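Local coordinates for protein poly A polymerase (Aquifex aeolicus, PDB 4WBY) that adds the terminal adenosine to tRNAs ending in CC, using ATP and magnesium, and so completes their 3' CCA end, at residues Ala174-Phe179 with Leu214-Phe219; Ile222-Arg227 with Lys248-Arg253; Asp119-Ala124 with Leu144-Asp149. All blocks are in the same frame, centred on the assembly; numbering follows the deposited sequence.

Contact 1 (Ala174-Phe179 with Leu214-Phe219). With SO4 (sulfate ion), chain D.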
loop_
_atom_site.group_PDB
_atom_site.type_symbol
_atom_site.label_atom_id
_atom_site.label_comp_id
_atom_site.label_asym_id
_atom_site.label_seq_id
_atom_site.Cartn_x
_atom_site.Cartn_y
_atom_site.Cartn_z
ATOM N N ALA A 174 5.298 10.743 2.969
ATOM C CA ALA A 174 6.687 11.215 2.915
ATOM C C ALA A 174 7.571 10.195 2.195
ATOM O O ALA A 174 8.371 10.556 1.324
ATOM C CB ALA A 174 7.230 11.507 4.321
ATOM N N GLY A 175 7.422 8.918 2.539
ATOM C CA GLY A 175 8.234 7.884 1.920
ATOM C C GLY A 175 7.876 7.646 0.459
ATOM O O GLY A 175 8.757 7.476 -0.388
ATOM N N ARG A 176 6.578 7.624 0.152
ATOM C CA ARG A 176 6.137 7.462 -1.232
ATOM C C ARG A 176 6.730 8.523 -2.142
ATOM O O ARG A 176 7.192 8.227 -3.239
ATOM C CB ARG A 176 4.610 7.530 -1.326
ATOM C CG ARG A 176 4.097 7.492 -2.760
ATOM C CD ARG A 176 2.638 7.897 -2.888
ATOM N NE ARG A 176 1.745 6.938 -2.250
ATOM C CZ ARG A 176 0.424 7.069 -2.208
ATOM N NH1 ARG A 176 -0.157 8.132 -2.760
ATOM N NH2 ARG A 176 -0.314 6.150 -1.609
ATOM N N LEU A 177 6.714 9.767 -1.671
ATOM C CA LEU A 177 7.017 10.912 -2.522
ATOM C C LEU A 177 8.429 11.442 -2.344
ATOM O O LEU A 177 8.826 12.373 -3.046
ATOM C CB LEU A 177 6.020 12.044 -2.251
ATOM C CG LEU A 177 4.546 11.694 -2.458
ATOM C CD1 LEU A 177 3.657 12.819 -1.948
ATOM C CD2 LEU A 177 4.259 11.385 -3.931
ATOM N N ASN A 178 9.179 10.862 -1.407
ATOM C CA ASN A 178 10.481 11.412 -1.002
ATOM C C ASN A 178 10.318 12.874 -0.594
ATOM O O ASN A 178 11.071 13.755 -1.033
ATOM C CB ASN A 178 11.530 11.268 -2.113
ATOM C CG ASN A 178 12.944 11.519 -1.619
ATOM O OD1 ASN A 178 13.238 11.357 -0.434
ATOM N ND2 ASN A 178 13.820 11.940 -2.524
ATOM N N PHE A 179 9.312 13.115 0.243
ATOM C CA PHE A 179 9.069 14.429 0.836
ATOM C C PHE A 179 9.553 14.415 2.288
ATOM O O PHE A 179 9.706 13.349 2.898
ATOM C CB PHE A 179 7.579 14.811 0.823
ATOM C CG PHE A 179 7.045 15.312 -0.506
ATOM C CD1 PHE A 179 7.715 15.103 -1.702
ATOM C CD2 PHE A 179 5.842 16.018 -0.535
ATOM C CE1 PHE A 179 7.178 15.579 -2.911
ATOM C CE2 PHE A 179 5.306 16.505 -1.728
ATOM C CZ PHE A 179 5.977 16.277 -2.918
ATOM N N LEU A 214 2.350 -1.282 3.368
ATOM C CA LEU A 214 3.114 -2.424 2.867
ATOM C C LEU A 214 2.860 -2.648 1.365
ATOM O O LEU A 214 3.638 -3.328 0.704
ATOM C CB LEU A 214 2.822 -3.686 3.692
ATOM C CG LEU A 214 1.547 -4.522 3.591
ATOM C CD1 LEU A 214 1.543 -5.459 2.373
ATOM C CD2 LEU A 214 1.383 -5.333 4.877
ATOM N N ARG A 215 1.805 -2.038 0.824
ATOM C CA ARG A 215 1.534 -2.081 -0.615
ATOM C C ARG A 215 2.420 -1.118 -1.421
ATOM O O ARG A 215 2.516 -1.231 -2.644
ATOM C CB ARG A 215 0.053 -1.758 -0.873
ATOM C CG ARG A 215 -0.910 -2.786 -0.273
ATOM C CD ARG A 215 -2.316 -2.234 -0.002
ATOM N NE ARG A 215 -2.962 -1.670 -1.181
ATOM C CZ ARG A 215 -4.266 -1.413 -1.272
ATOM N NH1 ARG A 215 -5.079 -1.683 -0.259
ATOM N NH2 ARG A 215 -4.765 -0.894 -2.386
ATOM N N GLU A 216 3.068 -0.176 -0.737
ATOM C CA GLU A 216 3.817 0.885 -1.425
ATOM C C GLU A 216 5.134 0.395 -2.036
ATOM O O GLU A 216 5.865 -0.377 -1.411
ATOM C CB GLU A 216 4.128 2.032 -0.458
ATOM C CG GLU A 216 2.908 2.731 0.134
ATOM C CD GLU A 216 2.289 3.755 -0.781
ATOM O OE1 GLU A 216 3.006 4.303 -1.641
ATOM O OE2 GLU A 216 1.079 4.020 -0.625
ATOM N N ASP A 217 5.455 0.879 -3.232
ATOM C CA ASP A 217 6.758 0.591 -3.837
ATOM C C ASP A 217 7.903 1.003 -2.907
ATOM O O ASP A 217 8.938 0.328 -2.834
ATOM C CB ASP A 217 6.909 1.309 -5.178
ATOM C CG ASP A 217 6.102 0.666 -6.287
ATOM O OD1 ASP A 217 5.681 -0.501 -6.137
ATOM O OD2 ASP A 217 5.908 1.333 -7.325
ATOM N N ARG A 218 7.707 2.109 -2.193
ATOM C CA ARG A 218 8.729 2.632 -1.296
ATOM C C ARG A 218 8.484 2.227 0.165
ATOM O O ARG A 218 8.775 2.988 1.084
ATOM C CB ARG A 218 8.790 4.163 -1.409
ATOM C CG ARG A 218 9.139 4.681 -2.795
ATOM C CD ARG A 218 10.636 4.702 -3.052
ATOM N NE ARG A 218 11.206 3.364 -3.186
ATOM C CZ ARG A 218 11.117 2.617 -4.281
ATOM N NH1 ARG A 218 10.467 3.069 -5.345
ATOM N NH2 ARG A 218 11.669 1.412 -4.309
ATOM N N PHE A 219 7.953 1.029 0.385
ATOM C CA PHE A 219 7.721 0.554 1.750
ATOM C C PHE A 219 8.995 0.598 2.611
ATOM O O PHE A 219 8.921 0.951 3.779
ATOM C CB PHE A 219 7.131 -0.864 1.721
ATOM C CG PHE A 219 6.676 -1.389 3.067
ATOM C CD1 PHE A 219 6.055 -0.561 3.997
ATOM C CD2 PHE A 219 6.818 -2.737 3.369
ATOM C CE1 PHE A 219 5.618 -1.069 5.226
ATOM C CE2 PHE A 219 6.386 -3.256 4.594
ATOM C CZ PHE A 219 5.784 -2.424 5.525
HETATM S S SO4 D . -4.134 7.723 -1.318
HETATM O O1 SO4 D . -4.465 9.157 -1.423
HETATM O O2 SO4 D . -2.964 7.472 -2.154
HETATM O O3 SO4 D . -3.864 7.341 0.068
HETATM O O4 SO4 D . -5.260 6.956 -1.839
#
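Arg-176 and Arg-218 bring the two backbones together, their CA atoms 5.5 Å apart, where the last turn of helix 165-177 meets the connection between helices 203-214 and 219-228. That connection makes a type I beta turn from Glu-216 to Phe-219, with Arg-218 at the N-cap position of the next helix; Asn-178, the first residue past helix 165-177, leaves helical geometry with a positive phi. With CG of Arg-176 anti to the backbone N (chi1 175°) and a bend at chi3 (-67°), the guanidinium grips the carboxylate of Glu-216 side-on: NH2 of Arg-176 reaches OE2 of Glu-216 at 2.7 Å, nearly straight and on the syn lone pair, while NE of Arg-176 meets OE1 of Glu-216 at 3.0 Å. The two planes are only 20° apart. The NH1/NH2 edge of Arg-176 meets O2 of a sulfate (2.9 and 3.0 Å), NH2 serving both anions. CB of Arg-218 packs on O of Gly-175 at 3.5 Å, while the guanidinium of Arg-218 leads away to a salt bridge with Glu-221. Arg-172 and Arg-35 also bind the sulfate, which probably marks a phosphate position among three ATP-binding arginines; Glu-216 is consistent with a second-shell residue orienting Arg-176.

Contact 2 (Ile222-Arg227 with Lys248-Arg253)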
loop_
_atom_site.group_PDB
_atom_site.type_symbol
_atom_site.label_atom_id
_atom_site.label_comp_id
_atom_site.label_asym_id
_atom_site.label_seq_id
_atom_site.Cartn_x
_atom_site.Cartn_y
_atom_site.Cartn_z
ATOM N N ILE A 222 9.481 3.988 3.841
ATOM C CA ILE A 222 8.469 4.270 4.845
ATOM C C ILE A 222 8.858 3.615 6.176
ATOM O O ILE A 222 8.724 4.232 7.237
ATOM C CB ILE A 222 7.082 3.800 4.380
ATOM C CG1 ILE A 222 6.647 4.599 3.139
ATOM C CG2 ILE A 222 6.045 3.945 5.490
ATOM C CD1 ILE A 222 5.445 4.007 2.406
ATOM N N LEU A 223 9.356 2.380 6.122
ATOM C CA LEU A 223 9.834 1.709 7.327
ATOM C C LEU A 223 10.983 2.471 7.989
ATOM O O LEU A 223 11.069 2.511 9.214
ATOM C CB LEU A 223 10.277 0.272 7.026
ATOM C CG LEU A 223 9.119 -0.685 6.724
ATOM C CD1 LEU A 223 9.644 -2.058 6.303
ATOM C CD2 LEU A 223 8.168 -0.804 7.910
ATOM N N GLU A 224 11.875 3.062 7.193
ATOM C CA GLU A 224 12.937 3.884 7.775
ATOM C C GLU A 224 12.366 5.088 8.525
ATOM O O GLU A 224 12.887 5.482 9.568
ATOM C CB GLU A 224 13.920 4.360 6.706
ATOM C CG GLU A 224 14.910 3.295 6.246
ATOM C CD GLU A 224 16.102 3.132 7.186
ATOM O OE1 GLU A 224 16.001 3.491 8.385
ATOM O OE2 GLU A 224 17.151 2.643 6.712
ATOM N N LEU A 225 11.286 5.669 7.999
ATOM C CA LEU A 225 10.615 6.762 8.696
ATOM C C LEU A 225 9.917 6.241 9.958
ATOM O O LEU A 225 9.948 6.894 11.000
ATOM C CB LEU A 225 9.612 7.470 7.771
ATOM C CG LEU A 225 10.267 8.248 6.624
ATOM C CD1 LEU A 225 9.260 8.597 5.546
ATOM C CD2 LEU A 225 10.958 9.507 7.136
ATOM N N TYR A 226 9.295 5.063 9.868
ATOM C CA TYR A 226 8.716 4.441 11.053
ATOM C C TYR A 226 9.781 4.293 12.145
ATOM O O TYR A 226 9.531 4.542 13.329
ATOM C CB TYR A 226 8.148 3.055 10.747
ATOM C CG TYR A 226 6.775 2.956 10.112
ATOM C CD1 TYR A 226 6.145 4.038 9.513
ATOM C CD2 TYR A 226 6.117 1.736 10.110
ATOM C CE1 TYR A 226 4.875 3.896 8.931
ATOM C CE2 TYR A 226 4.881 1.581 9.544
ATOM C CZ TYR A 226 4.256 2.655 8.956
ATOM O OH TYR A 226 3.011 2.445 8.415
ATOM N N ARG A 227 10.968 3.851 11.737
ATOM C CA ARG A 227 12.078 3.678 12.665
ATOM C C ARG A 227 12.502 5.020 13.270
ATOM O O ARG A 227 12.628 5.150 14.491
ATOM C CB ARG A 227 13.260 3.008 11.959
ATOM C CG ARG A 227 14.404 2.629 12.887
ATOM C CD ARG A 227 15.435 1.774 12.167
ATOM N NE ARG A 227 16.230 2.537 11.204
ATOM C CZ ARG A 227 17.390 3.120 11.488
ATOM N NH1 ARG A 227 17.890 3.045 12.713
ATOM N NH2 ARG A 227 18.046 3.786 10.547
ATOM N N LYS A 248 18.916 -6.781 7.100
ATOM C CA LYS A 248 18.159 -7.817 6.397
ATOM C C LYS A 248 17.119 -7.209 5.449
ATOM O O LYS A 248 16.880 -7.742 4.362
ATOM C CB LYS A 248 17.471 -8.753 7.389
ATOM C CG LYS A 248 18.409 -9.707 8.102
ATOM C CD LYS A 248 17.630 -10.708 8.927
ATOM C CE LYS A 248 16.743 -11.552 8.040
ATOM N NZ LYS A 248 17.555 -12.280 7.025
ATOM N N LEU A 249 16.500 -6.103 5.852
ATOM C CA LEU A 249 15.510 -5.438 4.999
ATOM C C LEU A 249 16.151 -4.908 3.714
ATOM O O LEU A 249 15.564 -5.011 2.633
ATOM C CB LEU A 249 14.815 -4.298 5.751
ATOM C CG LEU A 249 13.968 -4.687 6.962
ATOM C CD1 LEU A 249 13.462 -3.441 7.678
ATOM C CD2 LEU A 249 12.797 -5.549 6.532
ATOM N N TYR A 250 17.355 -4.349 3.824
ATOM C CA TYR A 250 18.055 -3.876 2.634
ATOM C C TYR A 250 18.506 -5.040 1.754
ATOM O O TYR A 250 18.452 -4.949 0.525
ATOM C CB TYR A 250 19.247 -2.989 3.024
ATOM C CG TYR A 250 18.804 -1.576 3.343
ATOM C CD1 TYR A 250 18.371 -1.239 4.614
ATOM C CD2 TYR A 250 18.775 -0.596 2.359
ATOM C CE1 TYR A 250 17.939 0.038 4.907
ATOM C CE2 TYR A 250 18.345 0.688 2.641
ATOM C CZ TYR A 250 17.929 0.995 3.918
ATOM O OH TYR A 250 17.503 2.267 4.218
ATOM N N ALA A 251 18.927 -6.139 2.376
ATOM C CA ALA A 251 19.280 -7.337 1.624
ATOM C C ALA A 251 18.051 -7.873 0.896
ATOM O O ALA A 251 18.128 -8.319 -0.256
ATOM C CB ALA A 251 19.862 -8.406 2.546
ATOM N N LEU A 252 16.911 -7.812 1.577
ATOM C CA LEU A 252 15.668 -8.293 1.001
ATOM C C LEU A 252 15.273 -7.460 -0.216
ATOM O O LEU A 252 14.825 -8.011 -1.214
ATOM C CB LEU A 252 14.551 -8.288 2.044
ATOM C CG LEU A 252 13.167 -8.715 1.537
ATOM C CD1 LEU A 252 13.143 -10.174 1.110
ATOM C CD2 LEU A 252 12.071 -8.437 2.577
ATOM N N ARG A 253 15.442 -6.143 -0.144
ATOM C CA ARG A 253 15.086 -5.305 -1.286
ATOM C C ARG A 253 15.861 -5.714 -2.545
ATOM O O ARG A 253 15.302 -5.752 -3.638
ATOM C CB ARG A 253 15.312 -3.825 -0.982
ATOM C CG ARG A 253 14.983 -2.922 -2.169
ATOM C CD ARG A 253 14.867 -1.468 -1.769
ATOM N NE ARG A 253 16.174 -0.923 -1.430
ATOM C CZ ARG A 253 16.388 0.337 -1.075
ATOM N NH1 ARG A 253 15.374 1.191 -1.010
ATOM N NH2 ARG A 253 17.618 0.741 -0.788
#
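Glu-224 and Tyr-250 meet in a short hydrogen bond: OH of Tyr-250 donates to OE2 of Glu-224 over 2.5 Å, using the anti lone pair of that oxygen. The carboxylate oxygen lies at the edge of the phenol ring, in its plane, and also comes within 3.3 Å of CE1 of Tyr-250. The two side chains cross at about a right angle, and their flat groups are turned 61° from each other. Beside this polar link, Leu-223 and Leu-249 touch through their CD1 methyls at 4.3 Å, a light apolar contact between backbones whose nearest CA atoms are 9.4 Å apart. One turn on, Arg-227 positions the carboxylate: its NE and NH2 both point at OE1 of Glu-224, each at 3.0 Å, with OE1 of Glu-224 in the guanidinium plane of Arg-227. The carboxylate is thus held at both oxygens, and the positive charge of Arg-227 would favour its ionised form. A bend at chi2 (-81°) folds the glutamate chain back, bringing its head within reach of both partners. With the carboxylate gone, as in an alanine here, the hydroxyl of Tyr-250 would probably lose this acceptor and Arg-227 its salt-bridge mate. Farther out, Glu-221 pairs with Arg-253, a salt bridge that also joins helices 219-228 and 243-262. Helix 271-278 packs against both leucines through Leu-278 and Ile-277, while on another side of helix 219-228 Leu-225 and Tyr-226 rest on helix 165-177.

Contact 3 (Asp119-Ala124 with Leu144-Asp149)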
loop_
_atom_site.group_PDB
_atom_site.type_symbol
_atom_site.label_atom_id
_atom_site.label_comp_id
_atom_site.label_asym_id
_atom_site.label_seq_id
_atom_site.Cartn_x
_atom_site.Cartn_y
_atom_site.Cartn_z
ATOM N N ASP A 119 -6.086 15.448 5.677
ATOM C CA ASP A 119 -4.873 15.237 6.475
ATOM C C ASP A 119 -3.719 16.216 6.186
ATOM O O ASP A 119 -3.235 16.872 7.115
ATOM C CB ASP A 119 -4.369 13.784 6.382
ATOM C CG ASP A 119 -4.265 13.234 4.954
ATOM O OD1 ASP A 119 -4.345 13.970 3.946
ATOM O OD2 ASP A 119 -4.065 12.002 4.859
ATOM N N PHE A 120 -3.296 16.340 4.931
ATOM C CA PHE A 120 -2.103 17.122 4.599
ATOM C C PHE A 120 -2.396 18.076 3.461
ATOM O O PHE A 120 -3.310 17.834 2.667
ATOM C CB PHE A 120 -0.937 16.186 4.260
ATOM C CG PHE A 120 -0.744 15.122 5.287
ATOM C CD1 PHE A 120 -0.354 15.468 6.575
ATOM C CD2 PHE A 120 -1.013 13.790 5.001
ATOM C CE1 PHE A 120 -0.221 14.508 7.562
ATOM C CE2 PHE A 120 -0.876 12.818 5.982
ATOM C CZ PHE A 120 -0.488 13.179 7.270
ATOM N N THR A 121 -1.643 19.173 3.390
ATOM C CA THR A 121 -1.983 20.224 2.438
ATOM C C THR A 121 -1.991 19.719 0.999
ATOM O O THR A 121 -2.816 20.158 0.195
ATOM C CB THR A 121 -1.034 21.428 2.540
ATOM O OG1 THR A 121 0.307 21.006 2.282
ATOM C CG2 THR A 121 -1.113 22.073 3.932
ATOM N N ILE A 122 -1.104 18.786 0.667
ATOM C CA ILE A 122 -1.042 18.323 -0.712
ATOM C C ILE A 122 -2.247 17.450 -1.062
ATOM O O ILE A 122 -2.495 17.190 -2.239
ATOM C CB ILE A 122 0.265 17.559 -1.017
ATOM C CG1 ILE A 122 0.385 16.289 -0.164
ATOM C CG2 ILE A 122 1.481 18.487 -0.880
ATOM C CD1 ILE A 122 1.531 15.370 -0.586
ATOM N N ASN A 123 -2.997 17.024 -0.043
ATOM C CA ASN A 123 -4.210 16.222 -0.228
ATOM C C ASN A 123 -5.497 17.018 -0.048
ATOM O O ASN A 123 -6.598 16.446 -0.032
ATOM C CB ASN A 123 -4.223 15.041 0.750
ATOM C CG ASN A 123 -3.090 14.080 0.512
ATOM O OD1 ASN A 123 -2.535 14.011 -0.587
ATOM N ND2 ASN A 123 -2.732 13.320 1.548
ATOM N N ALA A 124 -5.366 18.332 0.076
ATOM C CA ALA A 124 -6.501 19.163 0.441
ATOM C C ALA A 124 -6.842 20.177 -0.647
ATOM O O ALA A 124 -7.410 21.226 -0.366
ATOM C CB ALA A 124 -6.227 19.873 1.760
ATOM N N LEU A 144 -0.033 23.560 -3.400
ATOM C CA LEU A 144 0.856 23.598 -4.555
ATOM C C LEU A 144 2.265 24.005 -4.120
ATOM O O LEU A 144 3.254 23.447 -4.600
ATOM C CB LEU A 144 0.326 24.544 -5.638
ATOM C CG LEU A 144 1.052 24.478 -6.987
ATOM C CD1 LEU A 144 0.951 23.091 -7.644
ATOM C CD2 LEU A 144 0.517 25.550 -7.939
ATOM N N ARG A 145 2.348 24.947 -3.183
ATOM C CA ARG A 145 3.634 25.367 -2.630
ATOM C C ARG A 145 4.314 24.208 -1.890
ATOM O O ARG A 145 5.534 24.042 -1.977
ATOM C CB ARG A 145 3.441 26.564 -1.700
ATOM C CG ARG A 145 4.719 27.063 -1.030
ATOM C CD ARG A 145 5.746 27.563 -2.026
ATOM N NE ARG A 145 6.959 28.008 -1.343
ATOM C CZ ARG A 145 7.695 29.049 -1.720
ATOM N NH1 ARG A 145 7.347 29.762 -2.783
ATOM N NH2 ARG A 145 8.783 29.374 -1.032
ATOM N N ASP A 146 3.540 23.397 -1.178
ATOM C CA ASP A 146 4.134 22.261 -0.480
ATOM C C ASP A 146 4.524 21.127 -1.441
ATOM O O ASP A 146 5.472 20.392 -1.168
ATOM C CB ASP A 146 3.201 21.765 0.623
ATOM C CG ASP A 146 3.194 22.694 1.829
ATOM O OD1 ASP A 146 4.140 23.502 1.977
ATOM O OD2 ASP A 146 2.252 22.619 2.629
ATOM N N LEU A 147 3.842 21.000 -2.575
ATOM C CA LEU A 147 4.356 20.118 -3.628
ATOM C C LEU A 147 5.704 20.626 -4.120
ATOM O O LEU A 147 6.673 19.866 -4.210
ATOM C CB LEU A 147 3.396 20.015 -4.811
ATOM C CG LEU A 147 2.168 19.119 -4.666
ATOM C CD1 LEU A 147 1.293 19.221 -5.907
ATOM C CD2 LEU A 147 2.529 17.661 -4.401
ATOM N N LYS A 148 5.758 21.914 -4.446
ATOM C CA LYS A 148 6.988 22.541 -4.915
ATOM C C LYS A 148 8.148 22.276 -3.963
ATOM O O LYS A 148 9.256 21.917 -4.386
ATOM C CB LYS A 148 6.783 24.047 -5.067
ATOM C CG LYS A 148 8.023 24.788 -5.557
ATOM C CD LYS A 148 7.738 26.272 -5.742
ATOM C CE LYS A 148 8.953 27.010 -6.283
ATOM N NZ LYS A 148 8.634 28.422 -6.654
ATOM N N ASP A 149 7.878 22.441 -2.672
ATOM C CA ASP A 149 8.911 22.357 -1.655
ATOM C C ASP A 149 9.107 20.947 -1.104
ATOM O O ASP A 149 9.975 20.730 -0.260
ATOM C CB ASP A 149 8.582 23.327 -0.522
ATOM C CG ASP A 149 8.696 24.786 -0.951
ATOM O OD1 ASP A 149 9.413 25.078 -1.938
ATOM O OD2 ASP A 149 8.075 25.648 -0.301
#
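Thr-121 and Asp-146 join the 3-10 turn 121-123 to helix 143-149. From CB, which is 3.5 Å from OD2 of Asp-146, the threonine branches: CG2 comes to 3.6 Å from the same oxygen, and OG1 donates a 2.6 Å hydrogen bond to OD2 of Asp-146. With chi1 at 60°, OG1 sits between the backbone N and the carbonyl carbon and faces the helix. It meets the anti lone pair of OD2, an oxygen that also takes a salt bridge from Arg-153. One residue on, CG2 of Ile-122 packs on CD2 of Leu-147 at 3.8 Å and on CB of Asp-146 at 4.0 Å, giving the polar link an apolar flank. Within segment 119-124, OD1 of Asp-119 accepts from both the backbone N of Phe-120 and ND2 of Asn-123, tying together two ATP-binding residues; Asp-119 also pairs with Arg-169, and Asn-123 bonds to Arg-35. Both segments fall within the poly A polymerase head-domain family region of this tRNA nucleotidyltransferase. Around them, helix 165-177 packs on segment 119-124 through Phe-173, Ala-170 and Leu-177, strand 151-152 through Ile-152, and helix 32-38 touches Ile-122 and Leu-147 through Arg-35 and Leu-38.

Contact 1 lies between the other two: its centre is about 11 Å from that of contact 2 and about 16 Å from that of contact 3, while contacts 2 and 3 do not touch. Helix 219-228 joins contact 1 to contact 2, CG of Glu-216 packing on CD1 of Ile-222 at 3.6 Å. CD1 of Leu-177 meets CD1 of Ile-122 at 3.6 Å. Contacts 1 and 3 both hold ATP-binding residues, and Arg-35 connects them, bonding to Asn-123 and to the sulfate that Arg-176 holds. Contact 2 holds none; the side chain of Leu-223 is about 9 Å from that of ATP-binding Leu-168. The chain is the C-terminal part of a longer protein and carries its nucleotidyltransferase.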